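Nitrogen regulatory protein P-II (Thiomonas intermedia, PDB 5D4O) binds adenine nucleotides between the subunits of a trimer and probably acts as an enzyme regulator of the PII (GlnB-like) family. Local coordinates at residues 5-10 with 101-106; 11-16 with 92-97. All coordinates share one frame; numbering follows the deposited sequence.

Contact 1 of 2, residues 5-10 with 101-106; sequences KLYPLK and GRPIKF. With AMP (adenosine monophosphate), chain F; BCT (bicarbonate ion), chain E.
Tyr7 and Leu9 of strand 7-17, an inner strand of the sheet, meet Pro103 and Phe106 in the C-terminal tail of a ferredoxin-like PII fold. Along the Tyr7 side chain, CB lies near Pro103 CG. CG is closer to the same carbon, at 3.5 Å, and CD1 is 3.5 Å from Pro103 CD. CE1 then meets the carbonyl oxygen of Gly101 near the ring plane. Pro103 CG thus sits over one ring face, 3.7 Å from the centroid, in a CH-pi contact.

Further along, Leu9 CD1 touches CB and CG of Phe106, and the two side chains cross at about a right angle. The Phe106 ring edge faces N6 of AMP, 3.5 Å from CD1. With an alanine at Phe106, Leu9 CD1 would keep CB but is likely to lose the ring, and AMP N6 the edge beside it. Lys105 NZ bonds AMP O3P; Thr37, Ala69 and, from the second subunit, Ser47, Ser90 and Gly91 contribute to this nucleotide site. Arg102 NE and NH2, Gly101 N and Val93 N of the second subunit hold a bicarbonate ion, probably from the crystallisation liquor. One water donates to both Lys5 O and Gly101 O, at 2.7 Å each.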
loop_
_atom_site.group_PDB
_atom_site.type_symbol
_atom_site.label_atom_id
_atom_site.label_comp_id
_atom_site.label_asym_id
_atom_site.label_seq_id
_atom_site.Cartn_x
_atom_site.Cartn_y
_atom_site.Cartn_z
ATOM N N LYS A 5 16.494 12.332 10.518
ATOM C CA LYS A 5 17.120 11.017 10.379
ATOM C C LYS A 5 16.079 9.954 10.065
ATOM O O LYS A 5 14.964 9.994 10.595
ATOM C CB LYS A 5 17.903 10.620 11.650
ATOM C CG LYS A 5 19.013 11.614 12.047
ATOM C CD LYS A 5 20.077 11.803 10.966
ATOM C CE LYS A 5 21.000 12.962 11.268
ATOM N NZ LYS A 5 21.932 13.227 10.140
ATOM N N LEU A 6 16.445 9.015 9.200
ATOM C CA LEU A 6 15.565 7.907 8.838
ATOM C C LEU A 6 16.182 6.608 9.292
ATOM O O LEU A 6 17.413 6.472 9.296
ATOM C CB LEU A 6 15.267 7.894 7.335
ATOM C CG LEU A 6 14.285 8.967 6.847
ATOM C CD1 LEU A 6 14.159 8.928 5.331
ATOM C CD2 LEU A 6 12.910 8.786 7.473
ATOM N N TYR A 7 15.335 5.669 9.724
ATOM C CA TYR A 7 15.766 4.397 10.286
ATOM C C TYR A 7 15.024 3.242 9.605
ATOM O O TYR A 7 13.837 3.407 9.290
ATOM C CB TYR A 7 15.460 4.375 11.796
ATOM C CG TYR A 7 16.088 5.511 12.583
ATOM C CD1 TYR A 7 15.454 6.747 12.687
ATOM C CD2 TYR A 7 17.268 5.322 13.295
ATOM C CE1 TYR A 7 16.008 7.789 13.438
ATOM C CE2 TYR A 7 17.832 6.353 14.055
ATOM C CZ TYR A 7 17.199 7.587 14.117
ATOM O OH TYR A 7 17.743 8.611 14.852
ATOM N N PRO A 8 15.667 2.058 9.452
ATOM C CA PRO A 8 14.977 0.920 8.816
ATOM C C PRO A 8 13.925 0.259 9.692
ATOM O O PRO A 8 14.102 0.112 10.898
ATOM C CB PRO A 8 16.113 -0.069 8.525
ATOM C CG PRO A 8 17.146 0.234 9.578
ATOM C CD PRO A 8 17.079 1.721 9.778
ATOM N N LEU A 9 12.841 -0.166 9.072
ATOM C CA LEU A 9 11.768 -0.889 9.746
ATOM C C LEU A 9 11.200 -1.859 8.708
ATOM O O LEU A 9 11.583 -1.817 7.530
ATOM C CB LEU A 9 10.658 0.103 10.166
ATOM C CG LEU A 9 10.286 0.367 11.650
ATOM C CD1 LEU A 9 8.806 0.384 11.858
ATOM C CD2 LEU A 9 11.062 -0.449 12.675
ATOM N N LYS A 10 10.280 -2.714 9.146
ATOM C CA LYS A 10 9.596 -3.613 8.219
ATOM C C LYS A 10 8.127 -3.219 8.209
ATOM O O LYS A 10 7.646 -2.580 9.154
ATOM C CB LYS A 10 9.802 -5.084 8.615
ATOM C CG LYS A 10 11.271 -5.529 8.630
ATOM C CD LYS A 10 11.813 -5.875 7.226
ATOM C CE LYS A 10 13.263 -6.321 7.286
ATOM N NZ LYS A 10 13.777 -6.701 5.952
ATOM N N GLY A 101 10.896 7.867 10.680
ATOM C CA GLY A 101 11.630 8.890 11.414
ATOM C C GLY A 101 11.736 8.649 12.903
ATOM O O GLY A 101 12.654 9.173 13.530
ATOM N N ARG A 102 10.797 7.855 13.485
ATOM C CA ARG A 102 10.703 7.682 14.936
ATOM C C ARG A 102 10.621 6.217 15.384
ATOM O O ARG A 102 9.525 5.716 15.661
ATOM C CB ARG A 102 9.506 8.501 15.475
ATOM C CG ARG A 102 9.618 10.005 15.181
ATOM C CD ARG A 102 8.292 10.716 15.388
ATOM N NE ARG A 102 7.278 10.282 14.421
ATOM C CZ ARG A 102 6.022 10.704 14.431
ATOM N NH1 ARG A 102 5.618 11.597 15.337
ATOM N NH2 ARG A 102 5.156 10.240 13.542
ATOM N N PRO A 103 11.785 5.524 15.483
ATOM C CA PRO A 103 11.780 4.106 15.889
ATOM C C PRO A 103 11.074 3.823 17.207
ATOM O O PRO A 103 10.447 2.787 17.319
ATOM C CB PRO A 103 13.271 3.745 15.989
ATOM C CG PRO A 103 13.972 4.748 15.232
ATOM C CD PRO A 103 13.151 5.993 15.186
ATOM N N ILE A 104 11.119 4.758 18.178
ATOM C CA ILE A 104 10.438 4.549 19.462
ATOM C C ILE A 104 8.909 4.411 19.335
ATOM O O ILE A 104 8.294 3.717 20.136
ATOM C CB ILE A 104 10.903 5.469 20.617
ATOM C CG1 ILE A 104 10.093 6.751 20.713
ATOM C CG2 ILE A 104 12.433 5.698 20.665
ATOM C CD1 ILE A 104 9.347 6.773 21.954
ATOM N N LYS A 105 8.300 5.005 18.296
ATOM C CA LYS A 105 6.856 4.850 18.061
ATOM C C LYS A 105 6.471 3.429 17.650
ATOM O O LYS A 105 5.298 3.048 17.719
ATOM C CB LYS A 105 6.408 5.786 16.938
ATOM C CG LYS A 105 6.176 7.196 17.407
ATOM C CD LYS A 105 5.258 7.924 16.457
ATOM C CE LYS A 105 3.815 7.507 16.584
ATOM N NZ LYS A 105 2.923 8.511 15.989
ATOM N N PHE A 106 7.460 2.657 17.188
ATOM C CA PHE A 106 7.239 1.329 16.619
ATOM C C PHE A 106 7.828 0.152 17.386
ATOM O O PHE A 106 7.359 -0.976 17.201
ATOM C CB PHE A 106 7.804 1.318 15.199
ATOM C CG PHE A 106 7.193 2.393 14.323
ATOM C CD1 PHE A 106 5.914 2.248 13.813
ATOM C CD2 PHE A 106 7.856 3.597 14.112
ATOM C CE1 PHE A 106 5.334 3.260 13.035
ATOM C CE2 PHE A 106 7.277 4.605 13.344
ATOM C CZ PHE A 106 6.022 4.430 12.814
HETATM P P AMP F . -0.567 7.258 16.729
HETATM O O1P AMP F . -1.632 7.887 17.545
HETATM O O2P AMP F . 0.285 6.285 17.466
HETATM O O3P AMP F . 0.313 8.241 15.966
HETATM O "O5'" AMP F . -1.339 6.387 15.618
HETATM C "C5'" AMP F . -2.286 6.965 14.710
HETATM C "C4'" AMP F . -2.592 5.982 13.613
HETATM O "O4'" AMP F . -1.406 5.706 12.836
HETATM C "C3'" AMP F . -3.074 4.615 14.083
HETATM O "O3'" AMP F . -4.463 4.624 14.409
HETATM C "C2'" AMP F . -2.785 3.755 12.858
HETATM O "O2'" AMP F . -3.805 3.917 11.889
HETATM C "C1'" AMP F . -1.457 4.366 12.367
HETATM N N9 AMP F . -0.303 3.649 12.887
HETATM C C8 AMP F . 0.370 3.878 14.062
HETATM N N7 AMP F . 1.318 3.009 14.313
HETATM C C5 AMP F . 1.258 2.139 13.234
HETATM C C6 AMP F . 1.992 0.982 12.911
HETATM N N6 AMP F . 2.951 0.470 13.693
HETATM N N1 AMP F . 1.675 0.342 11.759
HETATM C C2 AMP F . 0.672 0.815 11.010
HETATM N N3 AMP F . -0.099 1.890 11.217
HETATM C C4 AMP F . 0.261 2.520 12.350
HETATM C C BCT E . 7.567 8.165 11.495
HETATM O O1 BCT E . 8.239 8.546 12.431
HETATM O O2 BCT E . 8.023 7.761 10.409
HETATM O O3 BCT E . 6.225 8.251 11.682
HETATM O O HOH W 1 13.901 11.438 12.641
#

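Contact 2 of 2, residues 11-16 with 92-97; sequences KLEIIL and VVFVHD. With ADP (adenosine-5'-diphosphate), chain D; BCT (bicarbonate ion), chain G.
His96 has CG anti to its carbonyl carbon (chi1 -62°), which turns ND1 toward Lys11 O. Glu13 has a similar first torsion and is extended beyond CG, which carries its carboxylate to the same ring. Lys11 O accepts two bonds, from His96 N and from His96 ND1 at 3.1 Å, and they arrive from opposite faces of its carbonyl plane. The bent ND1 bond, with the bond of NE2 to Lys11 of the third subunit, restrains the imidazole. Its CE1 lies 3.3 Å from Glu13 OE2, with the ring and carboxylate planes 57° apart. Lys11 NZ forms a salt bridge with Glu13 OE1, and it also pairs with Glu13 of the second subunit. Glu13 OE2 in turn meets that same Lys11 of the third subunit. These polar and charged groups therefore link the three chains.

The backbones form an antiparallel ladder. The bond from Ile15 N to Val92 O is nearly straight, at 172°. On the face of Ile15, CD1 reaches Phe94 CE2 at 3.8 Å, and Phe94 CZ lies 3.6 Å from C2 of ADP. Val92 CG1 approaches C8 of the same base. On the other face, Leu12 CG meets Val93 CG1 and Ile14 CG2 meets Val93 CG2. This face lies under helix 72-88, with Leu12 on Leu78 and Ile14 on Phe82, while strand 63-70 pairs with the far side of strand 11-16.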
loop_
_atom_site.group_PDB
_atom_site.type_symbol
_atom_site.label_atom_id
_atom_site.label_comp_id
_atom_site.label_asym_id
_atom_site.label_seq_id
_atom_site.Cartn_x
_atom_site.Cartn_y
_atom_site.Cartn_z
ATOM N N LYS A 11 7.419 -3.529 7.115
ATOM C CA LYS A 11 5.999 -3.218 7.052
ATOM C C LYS A 11 5.285 -4.425 6.440
ATOM O O LYS A 11 5.572 -4.825 5.300
ATOM C CB LYS A 11 5.715 -1.939 6.255
ATOM C CG LYS A 11 4.249 -1.449 6.388
ATOM C CD LYS A 11 3.812 -0.508 5.254
ATOM C CE LYS A 11 3.382 -1.283 4.023
ATOM N NZ LYS A 11 2.861 -0.380 2.957
ATOM N N LEU A 12 4.389 -5.016 7.223
ATOM C CA LEU A 12 3.581 -6.142 6.749
ATOM C C LEU A 12 2.293 -5.627 6.144
ATOM O O LEU A 12 1.665 -4.710 6.691
ATOM C CB LEU A 12 3.188 -7.068 7.934
ATOM C CG LEU A 12 4.099 -8.242 8.314
ATOM C CD1 LEU A 12 5.563 -7.990 8.020
ATOM C CD2 LEU A 12 3.828 -8.697 9.769
ATOM N N GLU A 13 1.844 -6.287 5.068
ATOM C CA GLU A 13 0.507 -6.107 4.496
ATOM C C GLU A 13 -0.104 -7.512 4.632
ATOM O O GLU A 13 0.410 -8.464 4.044
ATOM C CB GLU A 13 0.560 -5.667 3.044
ATOM C CG GLU A 13 0.835 -4.184 2.955
ATOM C CD GLU A 13 0.967 -3.707 1.523
ATOM O OE1 GLU A 13 1.166 -2.486 1.348
ATOM O OE2 GLU A 13 0.970 -4.550 0.593
ATOM N N ILE A 14 -1.094 -7.648 5.497
ATOM C CA ILE A 14 -1.728 -8.945 5.792
ATOM C C ILE A 14 -3.143 -8.903 5.216
ATOM O O ILE A 14 -3.966 -8.135 5.711
ATOM C CB ILE A 14 -1.792 -9.164 7.318
ATOM C CG1 ILE A 14 -0.387 -9.020 7.959
ATOM C CG2 ILE A 14 -2.455 -10.556 7.612
ATOM C CD1 ILE A 14 -0.407 -8.730 9.469
ATOM N N ILE A 15 -3.419 -9.731 4.206
ATOM C CA ILE A 15 -4.721 -9.720 3.539
ATOM C C ILE A 15 -5.424 -11.005 3.904
ATOM O O ILE A 15 -4.864 -12.088 3.716
ATOM C CB ILE A 15 -4.564 -9.538 2.008
ATOM C CG1 ILE A 15 -3.843 -8.203 1.709
ATOM C CG2 ILE A 15 -5.959 -9.591 1.301
ATOM C CD1 ILE A 15 -3.220 -8.060 0.276
ATOM N N LEU A 16 -6.637 -10.877 4.454
ATOM C CA LEU A 16 -7.422 -12.009 4.922
ATOM C C LEU A 16 -8.888 -11.654 5.047
ATOM O O LEU A 16 -9.265 -10.484 4.971
ATOM C CB LEU A 16 -6.852 -12.524 6.287
ATOM C CG LEU A 16 -7.157 -11.737 7.615
ATOM C CD1 LEU A 16 -6.595 -12.516 8.829
ATOM C CD2 LEU A 16 -6.628 -10.316 7.605
ATOM N N VAL A 92 -2.821 -13.743 2.333
ATOM C CA VAL A 92 -1.386 -13.609 2.055
ATOM C C VAL A 92 -0.747 -12.555 2.981
ATOM O O VAL A 92 -1.458 -11.718 3.549
ATOM C CB VAL A 92 -1.159 -13.228 0.544
ATOM C CG1 VAL A 92 -1.558 -14.380 -0.400
ATOM C CG2 VAL A 92 -1.879 -11.931 0.154
ATOM N N VAL A 93 0.571 -12.639 3.170
ATOM C CA VAL A 93 1.325 -11.612 3.919
ATOM C C VAL A 93 2.459 -11.167 3.007
ATOM O O VAL A 93 3.224 -12.011 2.516
ATOM C CB VAL A 93 1.886 -12.054 5.314
ATOM C CG1 VAL A 93 2.656 -10.911 5.992
ATOM C CG2 VAL A 93 0.785 -12.545 6.224
ATOM N N PHE A 94 2.622 -9.845 2.843
ATOM C CA PHE A 94 3.727 -9.286 2.079
ATOM C C PHE A 94 4.616 -8.507 3.044
ATOM O O PHE A 94 4.121 -7.647 3.773
ATOM C CB PHE A 94 3.222 -8.347 0.977
ATOM C CG PHE A 94 2.201 -8.933 0.038
ATOM C CD1 PHE A 94 2.325 -10.237 -0.435
ATOM C CD2 PHE A 94 1.143 -8.161 -0.427
ATOM C CE1 PHE A 94 1.367 -10.781 -1.306
ATOM C CE2 PHE A 94 0.198 -8.698 -1.315
ATOM C CZ PHE A 94 0.325 -9.996 -1.756
ATOM N N VAL A 95 5.898 -8.814 3.053
ATOM C CA VAL A 95 6.864 -8.126 3.928
ATOM C C VAL A 95 7.615 -7.095 3.103
ATOM O O VAL A 95 8.226 -7.438 2.083
ATOM C CB VAL A 95 7.879 -9.093 4.611
ATOM C CG1 VAL A 95 8.747 -8.328 5.634
ATOM C CG2 VAL A 95 7.176 -10.263 5.280
ATOM N N HIS A 96 7.617 -5.841 3.591
ATOM C CA HIS A 96 8.281 -4.712 2.937
ATOM C C HIS A 96 9.386 -4.161 3.826
ATOM O O HIS A 96 9.304 -4.235 5.052
ATOM C CB HIS A 96 7.262 -3.536 2.721
ATOM C CG HIS A 96 6.086 -3.840 1.838
ATOM N ND1 HIS A 96 5.082 -4.710 2.244
ATOM C CD2 HIS A 96 5.752 -3.319 0.632
ATOM C CE1 HIS A 96 4.185 -4.705 1.272
ATOM N NE2 HIS A 96 4.559 -3.909 0.267
ATOM N N ASP A 97 10.378 -3.555 3.200
ATOM C CA ASP A 97 11.377 -2.722 3.865
ATOM C C ASP A 97 10.849 -1.322 3.768
ATOM O O ASP A 97 10.394 -0.896 2.680
ATOM C CB ASP A 97 12.713 -2.762 3.107
ATOM C CG ASP A 97 13.513 -4.003 3.405
ATOM O OD1 ASP A 97 13.347 -4.562 4.496
ATOM O OD2 ASP A 97 14.301 -4.412 2.548
HETATM P PB ADP D . -8.693 -18.694 -2.193
HETATM O O1B ADP D . -9.395 -19.258 -1.057
HETATM O O2B ADP D . -9.720 -18.165 -3.203
HETATM O O3B ADP D . -7.830 -19.727 -2.854
HETATM P PA ADP D . -6.208 -17.057 -1.697
HETATM O O1A ADP D . -5.430 -17.611 -2.830
HETATM O O2A ADP D . -5.576 -17.427 -0.371
HETATM O O3A ADP D . -7.752 -17.491 -1.695
HETATM O "O5'" ADP D . -6.247 -15.472 -1.856
HETATM C "C5'" ADP D . -7.067 -14.700 -0.968
HETATM C "C4'" ADP D . -6.885 -13.233 -1.262
HETATM O "O4'" ADP D . -5.497 -12.870 -1.104
HETATM C "C3'" ADP D . -7.214 -12.803 -2.683
HETATM O "O3'" ADP D . -8.605 -12.616 -2.889
HETATM C "C2'" ADP D . -6.437 -11.489 -2.785
HETATM O "O2'" ADP D . -7.131 -10.463 -2.101
HETATM C "C1'" ADP D . -5.166 -11.832 -2.017
HETATM N N9 ADP D . -4.081 -12.279 -2.883
HETATM C C8 ADP D . -3.773 -13.565 -3.248
HETATM N N7 ADP D . -2.795 -13.654 -4.114
HETATM C C5 ADP D . -2.422 -12.335 -4.326
HETATM C C6 ADP D . -1.423 -11.750 -5.129
HETATM N N6 ADP D . -0.661 -12.446 -5.982
HETATM N N1 ADP D . -1.293 -10.402 -5.089
HETATM C C2 ADP D . -2.151 -9.696 -4.341
HETATM N N3 ADP D . -3.150 -10.135 -3.568
HETATM C C4 ADP D . -3.213 -11.477 -3.584
HETATM C C BCT G . 3.120 -15.471 1.876
HETATM O O1 BCT G . 3.457 -16.627 1.603
HETATM O O2 BCT G . 3.921 -14.604 2.206
HETATM O O3 BCT G . 1.762 -15.144 1.837
#

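How the contacts relate
Both contacts join strand 7-17 to the C-terminal part of the chain, and their centres are about 18 Å apart. Contact 2 is nested inside the loop closed by contact 1. It pairs strands 7-17 and 92-100 near the centre of the chain. Contact 1 lies where the start of strand 7-17 meets the tail that follows strand 92-100. The two touch directly, through a 2.6 Å salt bridge from Lys10 NZ to Asp97 OD1. Each borders a different nucleotide: AMP at contact 1 and ADP at contact 2. Both nucleotides lie between subunits, so two neighbouring strands and the tail contribute to two sites of the trimer.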